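Local coordinates for RNA-directed RNA polymerase (Infectious pancreatic necrosis virus, PDB 3ZED), which probably replicates and transcribes the viral double-stranded RNA genome as an RNA-directed RNA polymerase that also becomes covalently attached to genomic RNA, at residues E307-Q311 against A585-K591; V611-I616 against W656-F662; D43-A49 against L459-Q463; Y237-V241 against H329-M334. One frame throughout, in Å; residues are numbered along the deposited sequence.

Contact 1 (E307-Q311 against A585-K591)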
loop_
_atom_site.group_PDB
_atom_site.type_symbol
_atom_site.label_atom_id
_atom_site.label_comp_id
_atom_site.label_asym_id
_atom_site.label_seq_id
_atom_site.Cartn_x
_atom_site.Cartn_y
_atom_site.Cartn_z
ATOM N N GLU B 307 -4.672 7.999 12.968
ATOM C CA GLU B 307 -3.475 8.796 12.685
ATOM C C GLU B 307 -3.284 9.910 13.687
ATOM O O GLU B 307 -4.187 10.195 14.472
ATOM C CB GLU B 307 -3.587 9.416 11.284
ATOM C CG GLU B 307 -2.791 8.636 10.272
ATOM C CD GLU B 307 -3.063 8.981 8.833
ATOM O OE1 GLU B 307 -3.695 10.031 8.570
ATOM O OE2 GLU B 307 -2.610 8.206 7.961
ATOM N N ARG B 308 -2.126 10.572 13.626
ATOM C CA ARG B 308 -1.823 11.708 14.470
ATOM C C ARG B 308 -2.254 12.936 13.670
ATOM O O ARG B 308 -1.506 13.477 12.848
ATOM C CB ARG B 308 -0.349 11.695 14.942
ATOM C CG ARG B 308 -0.145 10.590 16.002
ATOM C CD ARG B 308 1.269 10.151 16.348
ATOM N NE ARG B 308 1.745 9.110 15.452
ATOM C CZ ARG B 308 2.052 7.863 15.784
ATOM N NH1 ARG B 308 1.960 7.458 17.038
ATOM N NH2 ARG B 308 2.458 7.014 14.865
ATOM N N TYR B 309 -3.545 13.287 13.844
ATOM C CA TYR B 309 -4.197 14.415 13.199
ATOM C C TYR B 309 -3.945 15.708 13.938
ATOM O O TYR B 309 -3.672 15.697 15.135
ATOM C CB TYR B 309 -5.711 14.162 13.124
ATOM C CG TYR B 309 -6.087 13.008 12.224
ATOM C CD1 TYR B 309 -5.950 13.104 10.846
ATOM C CD2 TYR B 309 -6.603 11.828 12.749
ATOM C CE1 TYR B 309 -6.282 12.043 10.009
ATOM C CE2 TYR B 309 -6.952 10.761 11.922
ATOM C CZ TYR B 309 -6.801 10.881 10.549
ATOM O OH TYR B 309 -7.139 9.855 9.702
ATOM N N THR B 310 -4.069 16.834 13.231
ATOM C CA THR B 310 -3.979 18.176 13.815
ATOM C C THR B 310 -5.319 18.420 14.510
ATOM O O THR B 310 -6.358 18.227 13.877
ATOM C CB THR B 310 -3.628 19.180 12.700
ATOM O OG1 THR B 310 -2.246 19.019 12.400
ATOM C CG2 THR B 310 -3.850 20.596 13.082
ATOM N N GLN B 311 -5.302 18.791 15.816
ATOM C CA GLN B 311 -6.521 19.079 16.597
ATOM C C GLN B 311 -7.400 20.136 15.917
ATOM O O GLN B 311 -8.598 19.943 15.792
ATOM C CB GLN B 311 -6.176 19.556 18.009
ATOM C CG GLN B 311 -5.638 18.459 18.924
ATOM C CD GLN B 311 -5.196 19.035 20.235
ATOM O OE1 GLN B 311 -5.677 20.068 20.682
ATOM N NE2 GLN B 311 -4.273 18.382 20.890
ATOM N N ALA B 585 6.166 13.215 16.864
ATOM C CA ALA B 585 4.731 12.888 16.860
ATOM C C ALA B 585 4.472 11.542 17.546
ATOM O O ALA B 585 3.552 11.431 18.353
ATOM C CB ALA B 585 4.191 12.868 15.430
ATOM N N SER B 586 5.313 10.553 17.253
ATOM C CA SER B 586 5.222 9.198 17.815
ATOM C C SER B 586 5.555 9.185 19.334
ATOM O O SER B 586 4.887 8.473 20.094
ATOM C CB SER B 586 6.122 8.245 17.042
ATOM O OG SER B 586 5.873 6.914 17.447
ATOM N N ALA B 587 6.513 10.025 19.780
ATOM C CA ALA B 587 6.848 10.184 21.202
ATOM C C ALA B 587 5.709 10.864 21.954
ATOM O O ALA B 587 5.411 10.475 23.085
ATOM C CB ALA B 587 8.131 11.003 21.368
ATOM N N ALA B 588 5.072 11.878 21.337
ATOM C CA ALA B 588 3.962 12.629 21.938
ATOM C C ALA B 588 2.680 11.773 22.014
ATOM O O ALA B 588 2.021 11.755 23.056
ATOM C CB ALA B 588 3.697 13.904 21.143
ATOM N N TYR B 589 2.333 11.078 20.913
ATOM C CA TYR B 589 1.137 10.253 20.821
ATOM C C TYR B 589 1.469 8.818 20.414
ATOM O O TYR B 589 1.292 8.464 19.248
ATOM C CB TYR B 589 0.129 10.867 19.842
ATOM C CG TYR B 589 -0.615 12.024 20.463
ATOM C CD1 TYR B 589 -1.737 11.812 21.254
ATOM C CD2 TYR B 589 -0.169 13.334 20.297
ATOM C CE1 TYR B 589 -2.403 12.877 21.862
ATOM C CE2 TYR B 589 -0.816 14.397 20.909
ATOM C CZ TYR B 589 -1.931 14.166 21.695
ATOM O OH TYR B 589 -2.560 15.224 22.308
ATOM N N PRO B 590 1.915 7.963 21.367
ATOM C CA PRO B 590 2.217 6.563 20.995
ATOM C C PRO B 590 0.956 5.793 20.643
ATOM O O PRO B 590 -0.113 6.071 21.201
ATOM C CB PRO B 590 2.877 5.978 22.253
ATOM C CG PRO B 590 2.451 6.869 23.382
ATOM C CD PRO B 590 2.177 8.226 22.803
ATOM N N LYS B 591 1.061 4.866 19.672
ATOM C CA LYS B 591 -0.046 3.957 19.359
ATOM C C LYS B 591 0.002 2.900 20.447
ATOM O O LYS B 591 1.108 2.473 20.828
ATOM C CB LYS B 591 0.084 3.310 17.962
ATOM C CG LYS B 591 0.007 4.259 16.790
ATOM C CD LYS B 591 0.023 3.506 15.477
ATOM C CE LYS B 591 0.053 4.458 14.298
ATOM N NZ LYS B 591 -0.237 3.776 13.006
#
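Arg308 reaches from strand 307-310 across to the end of helix 580-588, and its NH1 donates a short, fairly straight hydrogen bond to the carbonyl oxygen of Tyr589 (NH1 to O 2.5 Å, N-H...O 153°). The acceptor lies in the guanidinium plane, while the donor is tilted 20° from the carbonyl plane of Tyr589. Packing is close from CG to the guanidinium: CD of Arg308 lies 3.3 Å from Ala585 O and 3.7 Å from Tyr589 CB, and CA of Ser586 covers one face of the guanidinium, toward its rim. The bend about the CG-CD bond (chi3 -87°) turns the flat group across the helix end. Glu661 takes NH2 in a salt bridge and also accepts from Ser586 OG; with NH1 and NH2 each held by an oxygen, rotation of the guanidinium is probably restricted.

The flanks are looser. Lys591, partly exposed and extended, crosses Arg308 at about a right angle; only its aliphatic part comes near, CE to Arg308 NH2 at 3.6 Å, and NZ stays 4.6 Å from NH2. On the other flank the Gln311 amide and the Tyr589 hydroxyl turn to separate backbone carbonyls, those of Leu157 and Ile154. An arginine from a palm-family strand thus bonds the carbonyl of the first non-helical residue after a thumb-family helix, consistent with a palm-thumb junction of the polymerase fold.

Contact 2 (V611-I616 against W656-F662)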
loop_
_atom_site.group_PDB
_atom_site.type_symbol
_atom_site.label_atom_id
_atom_site.label_comp_id
_atom_site.label_asym_id
_atom_site.label_seq_id
_atom_site.Cartn_x
_atom_site.Cartn_y
_atom_site.Cartn_z
ATOM N N VAL B 611 8.318 -1.976 25.309
ATOM C CA VAL B 611 8.467 -1.967 23.850
ATOM C C VAL B 611 8.384 -0.507 23.307
ATOM O O VAL B 611 9.247 -0.101 22.541
ATOM C CB VAL B 611 7.444 -2.921 23.163
ATOM C CG1 VAL B 611 7.409 -2.727 21.643
ATOM C CG2 VAL B 611 7.752 -4.385 23.496
ATOM N N ARG B 612 7.375 0.259 23.729
ATOM C CA ARG B 612 7.139 1.650 23.318
ATOM C C ARG B 612 8.396 2.526 23.500
ATOM O O ARG B 612 8.790 3.207 22.563
ATOM C CB ARG B 612 5.957 2.230 24.112
ATOM C CG ARG B 612 5.780 3.740 23.978
ATOM C CD ARG B 612 5.099 4.312 25.205
ATOM N NE ARG B 612 3.664 4.044 25.182
ATOM C CZ ARG B 612 2.805 4.521 26.067
ATOM N NH1 ARG B 612 3.226 5.293 27.062
ATOM N NH2 ARG B 612 1.515 4.246 25.957
ATOM N N TYR B 613 9.017 2.493 24.692
ATOM C CA TYR B 613 10.210 3.282 24.993
ATOM C C TYR B 613 11.469 2.721 24.320
ATOM O O TYR B 613 12.304 3.509 23.917
ATOM C CB TYR B 613 10.398 3.427 26.504
ATOM C CG TYR B 613 9.281 4.246 27.110
ATOM C CD1 TYR B 613 9.078 5.575 26.730
ATOM C CD2 TYR B 613 8.360 3.669 27.981
ATOM C CE1 TYR B 613 8.007 6.315 27.223
ATOM C CE2 TYR B 613 7.275 4.398 28.473
ATOM C CZ TYR B 613 7.104 5.720 28.090
ATOM O OH TYR B 613 6.089 6.477 28.617
ATOM N N GLU B 614 11.584 1.398 24.126
ATOM C CA GLU B 614 12.730 0.818 23.436
ATOM C C GLU B 614 12.674 1.100 21.929
ATOM O O GLU B 614 13.703 1.441 21.347
ATOM C CB GLU B 614 12.829 -0.703 23.686
ATOM C CG GLU B 614 13.196 -1.110 25.107
ATOM C CD GLU B 614 14.581 -0.719 25.585
ATOM O OE1 GLU B 614 14.786 0.462 25.937
ATOM O OE2 GLU B 614 15.456 -1.605 25.644
ATOM N N ALA B 615 11.478 0.978 21.301
ATOM C CA ALA B 615 11.295 1.201 19.864
ATOM C C ALA B 615 11.537 2.655 19.490
ATOM O O ALA B 615 12.230 2.894 18.504
ATOM C CB ALA B 615 9.918 0.756 19.412
ATOM N N ILE B 616 11.055 3.622 20.297
ATOM C CA ILE B 616 11.289 5.046 20.027
ATOM C C ILE B 616 12.836 5.345 20.071
ATOM O O ILE B 616 13.341 6.118 19.246
ATOM C CB ILE B 616 10.433 6.011 20.903
ATOM C CG1 ILE B 616 10.297 7.393 20.242
ATOM C CG2 ILE B 616 10.925 6.148 22.341
ATOM C CD1 ILE B 616 9.271 7.485 19.064
ATOM N N TRP B 656 8.364 -8.633 19.949
ATOM C CA TRP B 656 7.924 -7.238 20.153
ATOM C C TRP B 656 7.335 -6.557 18.907
ATOM O O TRP B 656 6.619 -5.567 19.038
ATOM C CB TRP B 656 9.100 -6.383 20.656
ATOM C CG TRP B 656 10.175 -6.151 19.630
ATOM C CD1 TRP B 656 11.258 -6.944 19.383
ATOM C CD2 TRP B 656 10.281 -5.034 18.733
ATOM N NE1 TRP B 656 12.040 -6.386 18.403
ATOM C CE2 TRP B 656 11.448 -5.229 17.960
ATOM C CE3 TRP B 656 9.488 -3.892 18.491
ATOM C CZ2 TRP B 656 11.828 -4.344 16.948
ATOM C CZ3 TRP B 656 9.879 -3.003 17.499
ATOM C CH2 TRP B 656 11.027 -3.234 16.737
ATOM N N ASN B 657 7.670 -7.061 17.716
ATOM C CA ASN B 657 7.316 -6.498 16.414
ATOM C C ASN B 657 5.816 -6.260 16.238
ATOM O O ASN B 657 5.431 -5.184 15.782
ATOM C CB ASN B 657 7.868 -7.378 15.287
ATOM C CG ASN B 657 9.369 -7.543 15.403
ATOM O OD1 ASN B 657 9.872 -8.354 16.186
ATOM N ND2 ASN B 657 10.112 -6.671 14.755
ATOM N N ASN B 658 4.985 -7.231 16.623
ATOM C CA ASN B 658 3.518 -7.162 16.527
ATOM C C ASN B 658 2.902 -6.106 17.483
ATOM O O ASN B 658 1.793 -5.646 17.222
ATOM C CB ASN B 658 2.877 -8.536 16.765
ATOM C CG ASN B 658 3.634 -9.419 17.724
ATOM O OD1 ASN B 658 4.438 -10.272 17.320
ATOM N ND2 ASN B 658 3.441 -9.185 19.011
ATOM N N MET B 659 3.620 -5.727 18.553
ATOM C CA MET B 659 3.212 -4.723 19.543
ATOM C C MET B 659 3.626 -3.280 19.173
ATOM O O MET B 659 3.242 -2.330 19.873
ATOM C CB MET B 659 3.855 -5.042 20.896
ATOM C CG MET B 659 3.392 -6.309 21.522
ATOM S SD MET B 659 3.893 -6.332 23.247
ATOM C CE MET B 659 2.652 -7.396 23.890
ATOM N N SER B 660 4.438 -3.107 18.118
ATOM C CA SER B 660 4.953 -1.781 17.812
ATOM C C SER B 660 4.653 -1.336 16.395
ATOM O O SER B 660 4.646 -2.146 15.492
ATOM C CB SER B 660 6.462 -1.755 18.062
ATOM O OG SER B 660 7.033 -0.482 17.811
ATOM N N GLU B 661 4.449 -0.026 16.202
ATOM C CA GLU B 661 4.251 0.569 14.867
ATOM C C GLU B 661 5.577 0.526 14.063
ATOM O O GLU B 661 5.559 0.681 12.854
ATOM C CB GLU B 661 3.727 2.014 14.976
ATOM C CG GLU B 661 4.708 3.028 15.545
ATOM C CD GLU B 661 4.187 4.452 15.503
ATOM O OE1 GLU B 661 3.810 4.913 14.402
ATOM O OE2 GLU B 661 4.155 5.113 16.565
ATOM N N PHE B 662 6.717 0.334 14.761
ATOM C CA PHE B 662 8.056 0.262 14.177
ATOM C C PHE B 662 8.529 -1.180 14.023
ATOM O O PHE B 662 9.676 -1.395 13.639
ATOM C CB PHE B 662 9.054 1.069 15.042
ATOM C CG PHE B 662 8.648 2.516 15.220
ATOM C CD1 PHE B 662 8.493 3.361 14.112
ATOM C CD2 PHE B 662 8.386 3.031 16.485
ATOM C CE1 PHE B 662 8.114 4.697 14.282
ATOM C CE2 PHE B 662 7.993 4.363 16.650
ATOM C CZ PHE B 662 7.854 5.182 15.548
#
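Val611 points its two methyls at Trp656 and Ser660, and the two meet different partners. CG2 lies 3.7 Å from Trp656 CB; CG1, anti to the backbone N of Val611 (chi1 169°), comes 3.8 Å from Ser660 CB and also nears CE3 of the indole. The valine and tryptophan side chains cross at a slant. At the far side of the indole, NE1 of Trp656 bonds to the carbonyl of Ile669. Asn657 ND2 covers one indole face toward the rim, whereas Ser660 OG lies in the indole plane at its edge.

This is helix-to-loop packing in the thumb-family region: helix 604-621 receives the 3-10 turn 657-659 and the chain that follows it. Met659, within that turn, brings its CB towards CG1 of Val611 before the rest of its side chain leads away from the helix. An ST turn shapes the chain beyond, Ser660 OG accepting from Phe662 N at 3.2 Å with an N-H...O angle of 160°. The same OG lies 3.5 Å from Ala615 CB, one turn along the helix from Val611.

Phe662 presents its edge to Ala615, CD2 to CB 4.0 Å, with the methyl near the ring plane. Ile616 meets the neighbouring CE2 obliquely through CD1, at 4.1 Å. Over the centre of one phenyl face lies CG of Glu661, 3.6 Å above the plane.

Contact 3 (D43-A49 against L459-Q463)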
loop_
_atom_site.group_PDB
_atom_site.type_symbol
_atom_site.label_atom_id
_atom_site.label_comp_id
_atom_site.label_asym_id
_atom_site.label_seq_id
_atom_site.Cartn_x
_atom_site.Cartn_y
_atom_site.Cartn_z
ATOM N N ASP B 43 -22.973 13.726 12.125
ATOM C CA ASP B 43 -22.956 12.322 12.578
ATOM C C ASP B 43 -24.303 11.584 12.348
ATOM O O ASP B 43 -24.539 10.522 12.937
ATOM C CB ASP B 43 -22.531 12.223 14.062
ATOM C CG ASP B 43 -23.516 12.758 15.096
ATOM O OD1 ASP B 43 -24.520 13.401 14.696
ATOM O OD2 ASP B 43 -23.284 12.537 16.301
ATOM N N SER B 44 -25.161 12.126 11.477
ATOM C CA SER B 44 -26.445 11.502 11.141
ATOM C C SER B 44 -26.578 11.391 9.626
ATOM O O SER B 44 -26.067 12.267 8.927
ATOM C CB SER B 44 -27.608 12.290 11.734
ATOM O OG SER B 44 -27.770 13.544 11.096
ATOM N N PRO B 45 -27.250 10.342 9.087
ATOM C CA PRO B 45 -27.368 10.211 7.624
ATOM C C PRO B 45 -27.983 11.425 6.930
ATOM O O PRO B 45 -27.536 11.769 5.838
ATOM C CB PRO B 45 -28.261 8.986 7.454
ATOM C CG PRO B 45 -28.056 8.195 8.679
ATOM C CD PRO B 45 -27.895 9.198 9.770
ATOM N N GLN B 46 -28.970 12.091 7.578
ATOM C CA GLN B 46 -29.663 13.274 7.059
ATOM C C GLN B 46 -28.705 14.459 6.900
ATOM O O GLN B 46 -28.635 15.039 5.816
ATOM C CB GLN B 46 -30.852 13.681 7.960
ATOM C CG GLN B 46 -31.702 12.528 8.531
ATOM C CD GLN B 46 -31.148 11.951 9.824
ATOM O OE1 GLN B 46 -30.807 10.767 9.907
ATOM N NE2 GLN B 46 -31.061 12.769 10.870
ATOM N N ALA B 47 -27.969 14.812 7.974
ATOM C CA ALA B 47 -26.991 15.909 7.980
ATOM C C ALA B 47 -25.826 15.617 7.034
ATOM O O ALA B 47 -25.399 16.524 6.315
ATOM C CB ALA B 47 -26.478 16.149 9.384
ATOM N N ALA B 48 -25.359 14.347 6.987
ATOM C CA ALA B 48 -24.273 13.924 6.095
ATOM C C ALA B 48 -24.700 14.020 4.627
ATOM O O ALA B 48 -23.953 14.572 3.819
ATOM C CB ALA B 48 -23.826 12.505 6.426
ATOM N N ALA B 49 -25.907 13.521 4.290
ATOM C CA ALA B 49 -26.421 13.548 2.917
ATOM C C ALA B 49 -26.603 14.991 2.431
ATOM O O ALA B 49 -26.152 15.323 1.334
ATOM C CB ALA B 49 -27.731 12.777 2.822
ATOM N N LEU B 459 -20.898 4.541 4.106
ATOM C CA LEU B 459 -20.750 5.310 5.345
ATOM C C LEU B 459 -22.142 5.555 5.855
ATOM O O LEU B 459 -22.950 6.135 5.134
ATOM C CB LEU B 459 -19.968 6.624 5.125
ATOM C CG LEU B 459 -19.572 7.358 6.391
ATOM C CD1 LEU B 459 -18.373 6.685 7.059
ATOM C CD2 LEU B 459 -19.282 8.821 6.106
ATOM N N MET B 460 -22.436 5.081 7.087
ATOM C CA MET B 460 -23.784 5.092 7.700
ATOM C C MET B 460 -24.656 4.211 6.788
ATOM O O MET B 460 -24.223 3.102 6.450
ATOM C CB MET B 460 -24.338 6.519 7.913
ATOM C CG MET B 460 -23.432 7.387 8.757
ATOM S SD MET B 460 -24.241 8.908 9.261
ATOM C CE MET B 460 -22.944 9.988 9.196
ATOM N N ASN B 461 -25.809 4.713 6.326
ATOM C CA ASN B 461 -26.689 4.013 5.390
ATOM C C ASN B 461 -26.507 4.608 3.962
ATOM O O ASN B 461 -27.343 4.367 3.098
ATOM C CB ASN B 461 -28.158 4.121 5.876
ATOM C CG ASN B 461 -28.762 5.509 5.803
ATOM O OD1 ASN B 461 -28.076 6.519 5.610
ATOM N ND2 ASN B 461 -30.081 5.594 5.931
ATOM N N LEU B 462 -25.411 5.386 3.730
ATOM C CA LEU B 462 -25.161 6.081 2.462
ATOM C C LEU B 462 -24.141 5.378 1.570
ATOM O O LEU B 462 -22.997 5.141 1.975
ATOM C CB LEU B 462 -24.698 7.544 2.702
ATOM C CG LEU B 462 -25.609 8.461 3.537
ATOM C CD1 LEU B 462 -24.936 9.763 3.811
ATOM C CD2 LEU B 462 -26.948 8.741 2.843
ATOM N N GLN B 463 -24.562 5.100 0.319
ATOM C CA GLN B 463 -23.695 4.514 -0.704
ATOM C C GLN B 463 -23.200 5.672 -1.553
ATOM O O GLN B 463 -23.964 6.290 -2.309
ATOM C CB GLN B 463 -24.421 3.434 -1.502
ATOM C CG GLN B 463 -24.574 2.160 -0.685
ATOM C CD GLN B 463 -25.482 1.157 -1.328
ATOM O OE1 GLN B 463 -25.464 0.957 -2.549
ATOM N NE2 GLN B 463 -26.294 0.500 -0.509
#
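Met460 reaches from the tip of a beta hairpin to the first turn of helix 45-54, where Pro45 is the residue it meets most closely. The hairpin joins strands 456-459 and 462-465 through a type II' beta turn from Leu459 to Leu462, closed by backbone bonds in both directions between those two residues. Met460 occupies the second position of the turn with a positive phi of 62°, an uncommon conformation for a residue with a side chain, and its CB faces the helix.

Along the side chain, CB lies 4.1 Å from Pro45 CG. CG stands anti to the carbonyl carbon of Met460 (chi1 -57°) and carries the chain onward, nearly extended, to SD. The sulfur sits beside the Ser44-Pro45 peptide, 3.3 Å from Pro45 N. CE ends 3.8 Å from Ala48 CB and equally near the backbone of Asp43 and Ser44, which puts the methionine tip against the start of the helix; Tyr164 of helix 164-179 also packs on this side chain.

Ser44 is the N-cap residue, its OG accepting weakly from Ala47 N. Leu462 adds a second apolar finger: CD1 touches Ala48 CB at 3.9 Å, and CD2 approaches Ala49 CB at 4.1 Å. Asn461, whose side chain is about 9 Å from that of Ile252 in the predicted GTP site, crosses Pro45 at about a right angle, bringing OD1 to 3.1 Å from Pro45 CB.

Contact 4 (Y237-V241 against H329-M334)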
loop_
_atom_site.group_PDB
_atom_site.type_symbol
_atom_site.label_atom_id
_atom_site.label_comp_id
_atom_site.label_asym_id
_atom_site.label_seq_id
_atom_site.Cartn_x
_atom_site.Cartn_y
_atom_site.Cartn_z
ATOM N N TYR B 237 -2.114 -22.193 -1.683
ATOM C CA TYR B 237 -1.418 -21.318 -2.639
ATOM C C TYR B 237 -2.078 -19.924 -2.687
ATOM O O TYR B 237 -1.662 -19.071 -3.472
ATOM C CB TYR B 237 -1.391 -21.946 -4.041
ATOM C CG TYR B 237 -0.552 -23.198 -4.117
ATOM C CD1 TYR B 237 0.812 -23.130 -4.390
ATOM C CD2 TYR B 237 -1.115 -24.455 -3.892
ATOM C CE1 TYR B 237 1.592 -24.284 -4.465
ATOM C CE2 TYR B 237 -0.339 -25.611 -3.931
ATOM C CZ TYR B 237 1.009 -25.523 -4.235
ATOM O OH TYR B 237 1.761 -26.668 -4.309
ATOM N N LEU B 238 -3.114 -19.702 -1.853
ATOM C CA LEU B 238 -3.811 -18.417 -1.744
ATOM C C LEU B 238 -2.922 -17.407 -1.050
ATOM O O LEU B 238 -2.074 -17.819 -0.250
ATOM C CB LEU B 238 -5.127 -18.557 -0.946
ATOM C CG LEU B 238 -6.273 -19.349 -1.570
ATOM C CD1 LEU B 238 -7.313 -19.675 -0.523
ATOM C CD2 LEU B 238 -6.916 -18.577 -2.731
ATOM N N PRO B 239 -3.107 -16.081 -1.282
ATOM C CA PRO B 239 -2.274 -15.099 -0.563
ATOM C C PRO B 239 -2.587 -15.054 0.938
ATOM O O PRO B 239 -3.693 -15.396 1.352
ATOM C CB PRO B 239 -2.648 -13.764 -1.235
ATOM C CG PRO B 239 -3.335 -14.131 -2.507
ATOM C CD PRO B 239 -4.044 -15.409 -2.212
ATOM N N HIS B 240 -1.606 -14.631 1.747
ATOM C CA HIS B 240 -1.787 -14.419 3.180
ATOM C C HIS B 240 -2.772 -13.261 3.394
ATOM O O HIS B 240 -2.735 -12.277 2.645
ATOM C CB HIS B 240 -0.425 -14.105 3.846
ATOM C CG HIS B 240 -0.521 -13.508 5.222
ATOM N ND1 HIS B 240 -0.655 -14.309 6.353
ATOM C CD2 HIS B 240 -0.503 -12.207 5.607
ATOM C CE1 HIS B 240 -0.710 -13.470 7.380
ATOM N NE2 HIS B 240 -0.618 -12.197 6.980
ATOM N N VAL B 241 -3.676 -13.402 4.373
ATOM C CA VAL B 241 -4.620 -12.338 4.722
ATOM C C VAL B 241 -4.442 -11.990 6.217
ATOM O O VAL B 241 -3.938 -12.819 6.988
ATOM C CB VAL B 241 -6.109 -12.632 4.370
ATOM C CG1 VAL B 241 -6.325 -12.774 2.865
ATOM C CG2 VAL B 241 -6.642 -13.846 5.115
ATOM N N HIS B 329 -10.681 -8.617 -2.563
ATOM C CA HIS B 329 -9.286 -8.554 -2.112
ATOM C C HIS B 329 -8.541 -9.860 -2.457
ATOM O O HIS B 329 -7.412 -9.802 -2.937
ATOM C CB HIS B 329 -9.209 -8.274 -0.600
ATOM C CG HIS B 329 -7.804 -8.250 -0.096
ATOM N ND1 HIS B 329 -6.952 -7.195 -0.397
ATOM C CD2 HIS B 329 -7.120 -9.175 0.617
ATOM C CE1 HIS B 329 -5.791 -7.504 0.152
ATOM N NE2 HIS B 329 -5.845 -8.674 0.785
ATOM N N LEU B 330 -9.190 -11.018 -2.243
ATOM C CA LEU B 330 -8.639 -12.347 -2.495
ATOM C C LEU B 330 -8.343 -12.550 -3.999
ATOM O O LEU B 330 -7.243 -12.967 -4.354
ATOM C CB LEU B 330 -9.642 -13.399 -1.970
ATOM C CG LEU B 330 -9.194 -14.865 -1.810
ATOM C CD1 LEU B 330 -7.937 -14.998 -0.901
ATOM C CD2 LEU B 330 -10.342 -15.707 -1.271
ATOM N N LEU B 331 -9.304 -12.201 -4.876
ATOM C CA LEU B 331 -9.169 -12.329 -6.340
ATOM C C LEU B 331 -8.073 -11.398 -6.904
ATOM O O LEU B 331 -7.282 -11.833 -7.736
ATOM C CB LEU B 331 -10.511 -12.057 -7.038
ATOM C CG LEU B 331 -11.643 -13.061 -6.786
ATOM C CD1 LEU B 331 -12.989 -12.491 -7.260
ATOM C CD2 LEU B 331 -11.368 -14.411 -7.450
ATOM N N LEU B 332 -8.003 -10.148 -6.420
ATOM C CA LEU B 332 -6.984 -9.185 -6.836
ATOM C C LEU B 332 -5.579 -9.638 -6.404
ATOM O O LEU B 332 -4.637 -9.570 -7.196
ATOM C CB LEU B 332 -7.264 -7.772 -6.240
ATOM C CG LEU B 332 -8.443 -6.969 -6.782
ATOM C CD1 LEU B 332 -8.570 -5.669 -6.059
ATOM C CD2 LEU B 332 -8.308 -6.702 -8.269
ATOM N N SER B 333 -5.457 -10.096 -5.140
ATOM C CA SER B 333 -4.201 -10.529 -4.517
ATOM C C SER B 333 -3.646 -11.759 -5.190
ATOM O O SER B 333 -2.427 -11.911 -5.205
ATOM C CB SER B 333 -4.380 -10.768 -3.021
ATOM O OG SER B 333 -4.737 -9.545 -2.406
ATOM N N MET B 334 -4.514 -12.605 -5.787
ATOM C CA MET B 334 -4.086 -13.783 -6.549
ATOM C C MET B 334 -3.301 -13.363 -7.828
ATOM O O MET B 334 -2.476 -14.125 -8.309
ATOM C CB MET B 334 -5.294 -14.652 -6.919
ATOM C CG MET B 334 -5.741 -15.550 -5.802
ATOM S SD MET B 334 -7.327 -16.370 -6.126
ATOM C CE MET B 334 -6.860 -17.524 -7.406
#
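The carbonyl oxygen of His329 is gripped twice by Ser333, the residue whose CB receives the ring of Pro239. Ser333 OG donates to His329 O at 2.7 Å and Ser333 N at 3.0 Å, from opposite faces of the carbonyl plane; the hydroxyl is tilted 34° from that plane. Because OG lies beside the backbone N of Ser333 (chi1 -63°), it can fold back along the helix to this carbonyl. It also covers one face of the His329 imidazole, toward the rim.

With the hydroxyl satisfied in this way, Ser333 offers carbon to the loop: CB meets Pro239 CG at 3.6 Å. Pro239 CD lies 4.0 Å from Met334 CG, the two side chains crossing at about a right angle. The Leu238 side chain crosses those of Leu330 and Met334 at a slant, CD2 lying 4.1 Å from Leu330 CD1 and from Met334 SD. At the far end Val241 CG1 approaches the imidazole edge, 4.3 Å from His329 CD2.

The side chain of His329 is about 9 Å from that of Gly248 in the predicted GTP site. This apolar seam joins the loop after strand 235-236 to helix 326-340, with Leu264 of helix 260-278 packing on Leu238 and Leu330, and Trp440 of helix 438-452 on Met334.

Contacts 1 and 2 form one continuous patch, their centres about 15 Å apart, and touch through Glu661, so the thumb-family loop, helix 580-588 and strand 299-310 are tied together. Contact 3, about 28 Å from contact 1 between centres, reaches the same mixed sheet through strands 456-459 and 462-465. Contact 4 lies on the opposite side of the chain's centre from contact 1, about 32 Å away between centres, and like contact 3 belongs to the palm region. Along the sequence, contact 1 interleaves with contacts 3 and 4, both of which close before contact 2 opens. Distant parts of the chain are thus brought together around the palm, with the thumb-family segments coming later in the sequence.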